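Local coordinates for telomerase reverse transcriptase (Candida albicans SC5314, PDB 6ZDQ), which probably extends chromosome ends as the reverse transcriptase of telomerase, copying a template within its RNA component into telomeric DNA repeats, at residues Ser565-Val578 with Glu618-Phe632. Sequence-based numbering, arbitrary orientation.
Sequences SLVTTNFRTFKTLV and EFKTKFTSIVKYDTF. With nucleotides of chain B.
Phe574 N, in the first turn of helix 574-588, donates a nearly straight hydrogen bond to Asp630 OD2 (3.0 Å). Tyr629 holds the loop just before the helix: its OH donates to a lone pair of Arg572 O in the carbonyl plane (2.9 Å). The tyrosine ring also lies almost parallel to the Arg572 guanidinium, 6° between planes, with Tyr629 CE2 over one guanidinium face at 3.8 Å from Arg572 NH2; that same NH2 forms a salt bridge with Asp126 of helix 124-127. Thr573 takes the N-cap position, and U36 and C37 of RNA chain B lie against it. Lys622, extended beyond CG, runs past Val567 and Leu577 to bring NZ 3.0 Å from Phe571 O.

Beyond these bonds the Phe574 ring is sandwiched between Ile626 CD1, in CH-pi contact over one face 3.7 Å from the centroid, and Phe632, which turns its edge to the opposite face. Phe623 completes the aromatic cluster, its CD2 3.5 Å from Phe574 CE1. Farther along, Leu577 CD2 packs on Phe619 CD1 (3.5 Å).

In this helical C-terminal extension, the telomerase thumb, segments 574-578 and 618-626 (of helix 602-626) run nearly antiparallel (165°), and Phe619 stacks on Phe637 of helix 634-656.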
loop_
_atom_site.group_PDB
_atom_site.type_symbol
_atom_site.label_atom_id
_atom_site.label_comp_id
_atom_site.label_asym_id
_atom_site.label_seq_id
_atom_site.Cartn_x
_atom_site.Cartn_y
_atom_site.Cartn_z
ATOM N N SER A 565 3.979 -11.997 0.157
ATOM C CA SER A 565 5.136 -11.712 -0.682
ATOM C C SER A 565 4.720 -10.873 -1.887
ATOM O O SER A 565 3.759 -11.211 -2.588
ATOM C CB SER A 565 5.795 -13.015 -1.146
ATOM O OG SER A 565 6.100 -13.876 -0.059
ATOM N N LEU A 566 5.448 -9.776 -2.118
ATOM C CA LEU A 566 5.212 -8.875 -3.246
ATOM C C LEU A 566 5.674 -9.443 -4.582
ATOM O O LEU A 566 5.422 -8.811 -5.614
ATOM C CB LEU A 566 5.926 -7.539 -3.017
ATOM C CG LEU A 566 5.619 -6.674 -1.793
ATOM C CD1 LEU A 566 6.646 -5.556 -1.692
ATOM C CD2 LEU A 566 4.212 -6.102 -1.855
ATOM N N VAL A 567 6.321 -10.614 -4.580
ATOM C CA VAL A 567 7.200 -11.072 -5.660
ATOM C C VAL A 567 6.622 -10.847 -7.055
ATOM O O VAL A 567 7.361 -10.519 -7.993
ATOM C CB VAL A 567 7.540 -12.560 -5.426
ATOM C CG1 VAL A 567 8.025 -13.225 -6.703
ATOM C CG2 VAL A 567 8.577 -12.690 -4.322
ATOM N N THR A 568 5.304 -10.988 -7.212
ATOM C CA THR A 568 4.701 -10.940 -8.542
ATOM C C THR A 568 5.011 -9.632 -9.266
ATOM O O THR A 568 5.241 -9.628 -10.481
ATOM C CB THR A 568 3.190 -11.151 -8.439
ATOM O OG1 THR A 568 2.559 -10.721 -9.651
ATOM C CG2 THR A 568 2.624 -10.368 -7.266
ATOM N N THR A 569 5.031 -8.516 -8.541
ATOM C CA THR A 569 5.158 -7.206 -9.168
ATOM C C THR A 569 6.601 -6.942 -9.585
ATOM O O THR A 569 7.497 -6.889 -8.737
ATOM C CB THR A 569 4.679 -6.113 -8.217
ATOM O OG1 THR A 569 3.541 -6.580 -7.482
ATOM C CG2 THR A 569 4.285 -4.872 -9.000
ATOM N N ASN A 570 6.821 -6.794 -10.893
ATOM C CA ASN A 570 8.027 -6.248 -11.512
ATOM C C ASN A 570 9.226 -7.182 -11.443
ATOM O O ASN A 570 10.280 -6.851 -12.000
ATOM C CB ASN A 570 8.441 -4.897 -10.909
ATOM C CG ASN A 570 7.272 -3.951 -10.741
ATOM O OD1 ASN A 570 7.083 -3.367 -9.675
ATOM N ND2 ASN A 570 6.475 -3.801 -11.792
ATOM N N PHE A 571 9.113 -8.329 -10.782
ATOM C CA PHE A 571 10.234 -9.245 -10.614
ATOM C C PHE A 571 10.104 -10.357 -11.648
ATOM O O PHE A 571 9.168 -11.162 -11.594
ATOM C CB PHE A 571 10.270 -9.800 -9.190
ATOM C CG PHE A 571 10.472 -8.747 -8.136
ATOM C CD1 PHE A 571 11.256 -7.634 -8.389
ATOM C CD2 PHE A 571 9.871 -8.868 -6.894
ATOM C CE1 PHE A 571 11.439 -6.663 -7.422
ATOM C CE2 PHE A 571 10.050 -7.900 -5.924
ATOM C CZ PHE A 571 10.835 -6.796 -6.188
ATOM N N ARG A 572 11.040 -10.388 -12.598
ATOM C CA ARG A 572 11.023 -11.399 -13.648
ATOM C C ARG A 572 12.402 -11.995 -13.912
ATOM O O ARG A 572 12.545 -12.785 -14.853
ATOM C CB ARG A 572 10.447 -10.812 -14.941
ATOM C CG ARG A 572 11.119 -9.532 -15.397
ATOM C CD ARG A 572 10.353 -8.893 -16.542
ATOM N NE ARG A 572 10.080 -9.847 -17.612
ATOM C CZ ARG A 572 10.911 -10.100 -18.617
ATOM N NH1 ARG A 572 12.074 -9.468 -18.695
ATOM N NH2 ARG A 572 10.581 -10.986 -19.546
ATOM N N THR A 573 13.414 -11.646 -13.121
ATOM C CA THR A 573 14.759 -12.179 -13.272
ATOM C C THR A 573 15.214 -12.761 -11.942
ATOM O O THR A 573 14.788 -12.314 -10.875
ATOM C CB THR A 573 15.757 -11.104 -13.733
ATOM O OG1 THR A 573 15.904 -10.113 -12.707
ATOM C CG2 THR A 573 15.275 -10.436 -15.011
ATOM N N PHE A 574 16.076 -13.780 -12.018
ATOM C CA PHE A 574 16.592 -14.401 -10.802
ATOM C C PHE A 574 17.341 -13.396 -9.935
ATOM O O PHE A 574 17.260 -13.449 -8.702
ATOM C CB PHE A 574 17.499 -15.581 -11.154
ATOM C CG PHE A 574 16.763 -16.774 -11.694
ATOM C CD1 PHE A 574 16.040 -17.599 -10.847
ATOM C CD2 PHE A 574 16.805 -17.080 -13.044
ATOM C CE1 PHE A 574 15.367 -18.700 -11.339
ATOM C CE2 PHE A 574 16.135 -18.180 -13.541
ATOM C CZ PHE A 574 15.415 -18.991 -12.688
ATOM N N LYS A 575 18.082 -12.478 -10.561
ATOM C CA LYS A 575 18.823 -11.478 -9.799
ATOM C C LYS A 575 17.883 -10.599 -8.983
ATOM O O LYS A 575 18.075 -10.417 -7.776
ATOM C CB LYS A 575 19.677 -10.627 -10.739
ATOM C CG LYS A 575 20.842 -11.373 -11.365
ATOM C CD LYS A 575 21.667 -10.456 -12.251
ATOM C CE LYS A 575 22.876 -11.180 -12.814
ATOM N NZ LYS A 575 23.652 -10.324 -13.755
ATOM N N THR A 576 16.853 -10.046 -9.627
ATOM C CA THR A 576 15.918 -9.183 -8.914
ATOM C C THR A 576 15.061 -9.966 -7.927
ATOM O O THR A 576 14.663 -9.423 -6.889
ATOM C CB THR A 576 15.032 -8.429 -9.906
ATOM O OG1 THR A 576 14.383 -9.364 -10.777
ATOM C CG2 THR A 576 15.868 -7.463 -10.737
ATOM N N LEU A 577 14.755 -11.229 -8.234
ATOM C CA LEU A 577 13.958 -12.042 -7.321
ATOM C C LEU A 577 14.697 -12.298 -6.013
ATOM O O LEU A 577 14.159 -12.051 -4.928
ATOM C CB LEU A 577 13.577 -13.365 -7.986
ATOM C CG LEU A 577 12.877 -14.388 -7.083
ATOM C CD1 LEU A 577 11.618 -13.806 -6.455
ATOM C CD2 LEU A 577 12.561 -15.657 -7.859
ATOM N N VAL A 578 15.935 -12.796 -6.095
ATOM C CA VAL A 578 16.677 -13.100 -4.876
ATOM C C VAL A 578 17.086 -11.820 -4.160
ATOM O O VAL A 578 17.262 -11.818 -2.936
ATOM C CB VAL A 578 17.896 -13.992 -5.180
ATOM C CG1 VAL A 578 17.468 -15.241 -5.937
ATOM C CG2 VAL A 578 18.963 -13.221 -5.950
ATOM N N GLU A 618 8.396 -19.717 -2.175
ATOM C CA GLU A 618 8.055 -18.621 -3.077
ATOM C C GLU A 618 9.074 -18.511 -4.204
ATOM O O GLU A 618 8.721 -18.193 -5.347
ATOM C CB GLU A 618 7.967 -17.304 -2.304
ATOM C CG GLU A 618 7.652 -16.093 -3.166
ATOM C CD GLU A 618 6.287 -16.183 -3.814
ATOM O OE1 GLU A 618 5.339 -16.652 -3.149
ATOM O OE2 GLU A 618 6.164 -15.793 -4.994
ATOM N N PHE A 619 10.346 -18.774 -3.901
ATOM C CA PHE A 619 11.354 -18.829 -4.954
ATOM C C PHE A 619 11.109 -20.008 -5.887
ATOM O O PHE A 619 11.272 -19.883 -7.106
ATOM C CB PHE A 619 12.755 -18.902 -4.341
ATOM C CG PHE A 619 13.837 -19.197 -5.341
ATOM C CD1 PHE A 619 14.278 -18.217 -6.215
ATOM C CD2 PHE A 619 14.412 -20.454 -5.407
ATOM C CE1 PHE A 619 15.269 -18.488 -7.138
ATOM C CE2 PHE A 619 15.403 -20.731 -6.326
ATOM C CZ PHE A 619 15.833 -19.746 -7.193
ATOM N N LYS A 620 10.726 -21.163 -5.334
ATOM C CA LYS A 620 10.461 -22.332 -6.170
ATOM C C LYS A 620 9.275 -22.100 -7.100
ATOM O O LYS A 620 9.288 -22.542 -8.254
ATOM C CB LYS A 620 10.223 -23.564 -5.298
ATOM C CG LYS A 620 11.449 -24.028 -4.538
ATOM C CD LYS A 620 11.343 -25.501 -4.183
ATOM C CE LYS A 620 10.131 -25.781 -3.312
ATOM N NZ LYS A 620 10.265 -25.184 -1.958
ATOM N N THR A 621 8.238 -21.412 -6.612
ATOM C CA THR A 621 7.041 -21.194 -7.423
ATOM C C THR A 621 7.353 -20.335 -8.643
ATOM O O THR A 621 6.971 -20.671 -9.770
ATOM C CB THR A 621 5.945 -20.548 -6.573
ATOM O OG1 THR A 621 5.460 -21.495 -5.612
ATOM C CG2 THR A 621 4.793 -20.077 -7.449
ATOM N N LYS A 622 8.048 -19.217 -8.434
ATOM C CA LYS A 622 8.441 -18.359 -9.543
ATOM C C LYS A 622 9.545 -18.978 -10.396
ATOM O O LYS A 622 9.719 -18.571 -11.548
ATOM C CB LYS A 622 8.879 -16.995 -9.005
ATOM C CG LYS A 622 9.055 -15.936 -10.074
ATOM C CD LYS A 622 9.615 -14.661 -9.488
ATOM C CE LYS A 622 10.387 -13.880 -10.532
ATOM N NZ LYS A 622 11.137 -12.732 -9.963
ATOM N N PHE A 623 10.286 -19.949 -9.854
ATOM C CA PHE A 623 11.380 -20.573 -10.596
ATOM C C PHE A 623 10.898 -21.150 -11.922
ATOM O O PHE A 623 11.448 -20.839 -12.984
ATOM C CB PHE A 623 12.032 -21.664 -9.743
ATOM C CG PHE A 623 13.115 -22.430 -10.456
ATOM C CD1 PHE A 623 12.829 -23.615 -11.115
ATOM C CD2 PHE A 623 14.420 -21.966 -10.462
ATOM C CE1 PHE A 623 13.821 -24.319 -11.770
ATOM C CE2 PHE A 623 15.417 -22.665 -11.114
ATOM C CZ PHE A 623 15.117 -23.843 -11.770
ATOM N N THR A 624 9.865 -21.997 -11.877
ATOM C CA THR A 624 9.398 -22.670 -13.086
ATOM C C THR A 624 8.930 -21.680 -14.148
ATOM O O THR A 624 9.099 -21.932 -15.347
ATOM C CB THR A 624 8.279 -23.653 -12.738
ATOM O OG1 THR A 624 7.242 -22.967 -12.024
ATOM C CG2 THR A 624 8.818 -24.784 -11.877
ATOM N N SER A 625 8.348 -20.554 -13.734
ATOM C CA SER A 625 7.852 -19.585 -14.705
ATOM C C SER A 625 8.986 -18.799 -15.357
ATOM O O SER A 625 8.958 -18.562 -16.570
ATOM C CB SER A 625 6.857 -18.635 -14.037
ATOM O OG SER A 625 7.443 -17.963 -12.936
ATOM N N ILE A 626 9.994 -18.392 -14.577
ATOM C CA ILE A 626 11.055 -17.534 -15.104
ATOM C C ILE A 626 12.272 -18.300 -15.603
ATOM O O ILE A 626 13.111 -17.714 -16.304
ATOM C CB ILE A 626 11.522 -16.505 -14.056
ATOM C CG1 ILE A 626 12.240 -17.205 -12.901
ATOM C CG2 ILE A 626 10.344 -15.694 -13.560
ATOM C CD1 ILE A 626 12.789 -16.256 -11.861
ATOM N N VAL A 627 12.408 -19.584 -15.260
ATOM C CA VAL A 627 13.528 -20.361 -15.780
ATOM C C VAL A 627 13.381 -20.611 -17.275
ATOM O O VAL A 627 14.352 -21.002 -17.934
ATOM C CB VAL A 627 13.665 -21.693 -15.017
ATOM C CG1 VAL A 627 12.620 -22.691 -15.490
ATOM C CG2 VAL A 627 15.075 -22.260 -15.158
ATOM N N LYS A 628 12.188 -20.389 -17.832
ATOM C CA LYS A 628 11.978 -20.635 -19.253
ATOM C C LYS A 628 12.808 -19.698 -20.120
ATOM O O LYS A 628 13.231 -20.088 -21.213
ATOM C CB LYS A 628 10.495 -20.500 -19.600
ATOM C CG LYS A 628 9.600 -21.540 -18.945
ATOM C CD LYS A 628 8.143 -21.333 -19.329
ATOM C CE LYS A 628 7.249 -22.387 -18.696
ATOM N NZ LYS A 628 5.820 -22.202 -19.066
ATOM N N TYR A 629 13.056 -18.470 -19.659
ATOM C CA TYR A 629 13.819 -17.503 -20.436
ATOM C C TYR A 629 15.096 -17.022 -19.762
ATOM O O TYR A 629 16.005 -16.570 -20.465
ATOM C CB TYR A 629 12.952 -16.280 -20.782
ATOM C CG TYR A 629 12.255 -15.653 -19.597
ATOM C CD1 TYR A 629 11.012 -16.108 -19.178
ATOM C CD2 TYR A 629 12.835 -14.599 -18.903
ATOM C CE1 TYR A 629 10.370 -15.539 -18.098
ATOM C CE2 TYR A 629 12.200 -14.022 -17.821
ATOM C CZ TYR A 629 10.968 -14.496 -17.423
ATOM O OH TYR A 629 10.327 -13.927 -16.347
ATOM N N ASP A 630 15.194 -17.106 -18.439
ATOM C CA ASP A 630 16.382 -16.664 -17.727
ATOM C C ASP A 630 17.346 -17.833 -17.523
ATOM O O ASP A 630 17.035 -18.990 -17.815
ATOM C CB ASP A 630 15.990 -16.037 -16.389
ATOM C CG ASP A 630 17.066 -15.127 -15.830
ATOM O OD1 ASP A 630 18.167 -15.070 -16.418
ATOM O OD2 ASP A 630 16.806 -14.464 -14.803
ATOM N N THR A 631 18.536 -17.518 -17.016
ATOM C CA THR A 631 19.573 -18.509 -16.759
ATOM C C THR A 631 19.852 -18.555 -15.263
ATOM O O THR A 631 20.275 -17.553 -14.675
ATOM C CB THR A 631 20.854 -18.185 -17.533
ATOM O OG1 THR A 631 20.564 -18.122 -18.935
ATOM C CG2 THR A 631 21.906 -19.255 -17.286
ATOM N N PHE A 632 19.619 -19.715 -14.656
ATOM C CA PHE A 632 19.821 -19.885 -13.223
ATOM C C PHE A 632 21.281 -20.194 -12.920
ATOM O O PHE A 632 21.909 -21.024 -13.583
ATOM C CB PHE A 632 18.924 -21.004 -12.692
ATOM C CG PHE A 632 19.103 -21.291 -11.226
ATOM C CD1 PHE A 632 18.625 -20.412 -10.270
ATOM C CD2 PHE A 632 19.732 -22.451 -10.806
ATOM C CE1 PHE A 632 18.783 -20.677 -8.921
ATOM C CE2 PHE A 632 19.891 -22.723 -9.460
ATOM C CZ PHE A 632 19.416 -21.834 -8.517
ATOM P P U B 36 15.913 -7.579 -19.588
ATOM O OP1 U B 36 15.502 -6.942 -18.311
ATOM O OP2 U B 36 16.796 -6.847 -20.530
ATOM O "O5'" U B 36 16.618 -8.965 -19.250
ATOM C "C5'" U B 36 15.907 -9.997 -18.583
ATOM C "C4'" U B 36 16.623 -11.318 -18.691
ATOM O "O4'" U B 36 16.706 -11.733 -20.078
ATOM C "C3'" U B 36 18.064 -11.325 -18.220
ATOM O "O3'" U B 36 18.165 -11.416 -16.811
ATOM C "C2'" U B 36 18.656 -12.517 -18.964
ATOM O "O2'" U B 36 18.320 -13.735 -18.315
ATOM C "C1'" U B 36 17.901 -12.454 -20.294
ATOM N N1 U B 36 18.677 -11.782 -21.361
ATOM C C2 U B 36 19.569 -12.555 -22.077
ATOM O O2 U B 36 19.736 -13.742 -21.857
ATOM N N3 U B 36 20.258 -11.888 -23.058
ATOM C C4 U B 36 20.146 -10.553 -23.390
ATOM O O4 U B 36 20.839 -10.097 -24.300
ATOM C C5 U B 36 19.202 -9.820 -22.604
ATOM C C6 U B 36 18.514 -10.445 -21.641
ATOM P P C B 37 19.548 -11.073 -16.077
ATOM O OP1 C B 37 19.242 -10.696 -14.675
ATOM O OP2 C B 37 20.307 -10.133 -16.943
ATOM O "O5'" C B 37 20.308 -12.469 -16.063
ATOM C "C5'" C B 37 21.721 -12.523 -16.095
ATOM C "C4'" C B 37 22.212 -13.762 -16.795
ATOM O "O4'" C B 37 21.695 -13.805 -18.149
ATOM C "C3'" C B 37 23.714 -13.845 -16.971
ATOM O "O3'" C B 37 24.367 -14.306 -15.806
ATOM C "C2'" C B 37 23.867 -14.770 -18.168
ATOM O "O2'" C B 37 23.715 -16.126 -17.774
ATOM C "C1'" C B 37 22.656 -14.372 -19.015
ATOM N N1 C B 37 22.984 -13.376 -20.064
ATOM C C2 C B 37 23.793 -13.732 -21.151
ATOM O O2 C B 37 24.257 -14.880 -21.224
ATOM N N3 C B 37 24.063 -12.807 -22.102
ATOM C C4 C B 37 23.556 -11.578 -22.007
ATOM N N4 C B 37 23.851 -10.703 -22.971
ATOM C C5 C B 37 22.723 -11.190 -20.918
ATOM C C6 C B 37 22.466 -12.113 -19.984
ATOM P P U B 57 16.865 -22.253 -25.990
ATOM O OP1 U B 57 16.279 -23.609 -25.830
ATOM O OP2 U B 57 17.459 -21.855 -27.292
ATOM O "O5'" U B 57 15.743 -21.187 -25.624
ATOM C "C5'" U B 57 15.116 -21.207 -24.352
ATOM C "C4'" U B 57 14.232 -20.004 -24.157
ATOM O "O4'" U B 57 15.039 -18.805 -24.041
ATOM C "C3'" U B 57 13.274 -19.688 -25.289
ATOM O "O3'" U B 57 12.125 -20.513 -25.280
ATOM C "C2'" U B 57 12.977 -18.212 -25.063
ATOM O "O2'" U B 57 12.046 -18.046 -24.003
ATOM C "C1'" U B 57 14.338 -17.703 -24.583
ATOM N N1 U B 57 15.147 -17.115 -25.676
ATOM C C2 U B 57 14.859 -15.820 -26.071
ATOM O O2 U B 57 13.968 -15.155 -25.572
ATOM N N3 U B 57 15.653 -15.330 -27.080
ATOM C C4 U B 57 16.687 -15.985 -27.718
ATOM O O4 U B 57 17.310 -15.408 -28.612
ATOM C C5 U B 57 16.926 -17.315 -27.250
ATOM C C6 U B 57 16.170 -17.820 -26.269
#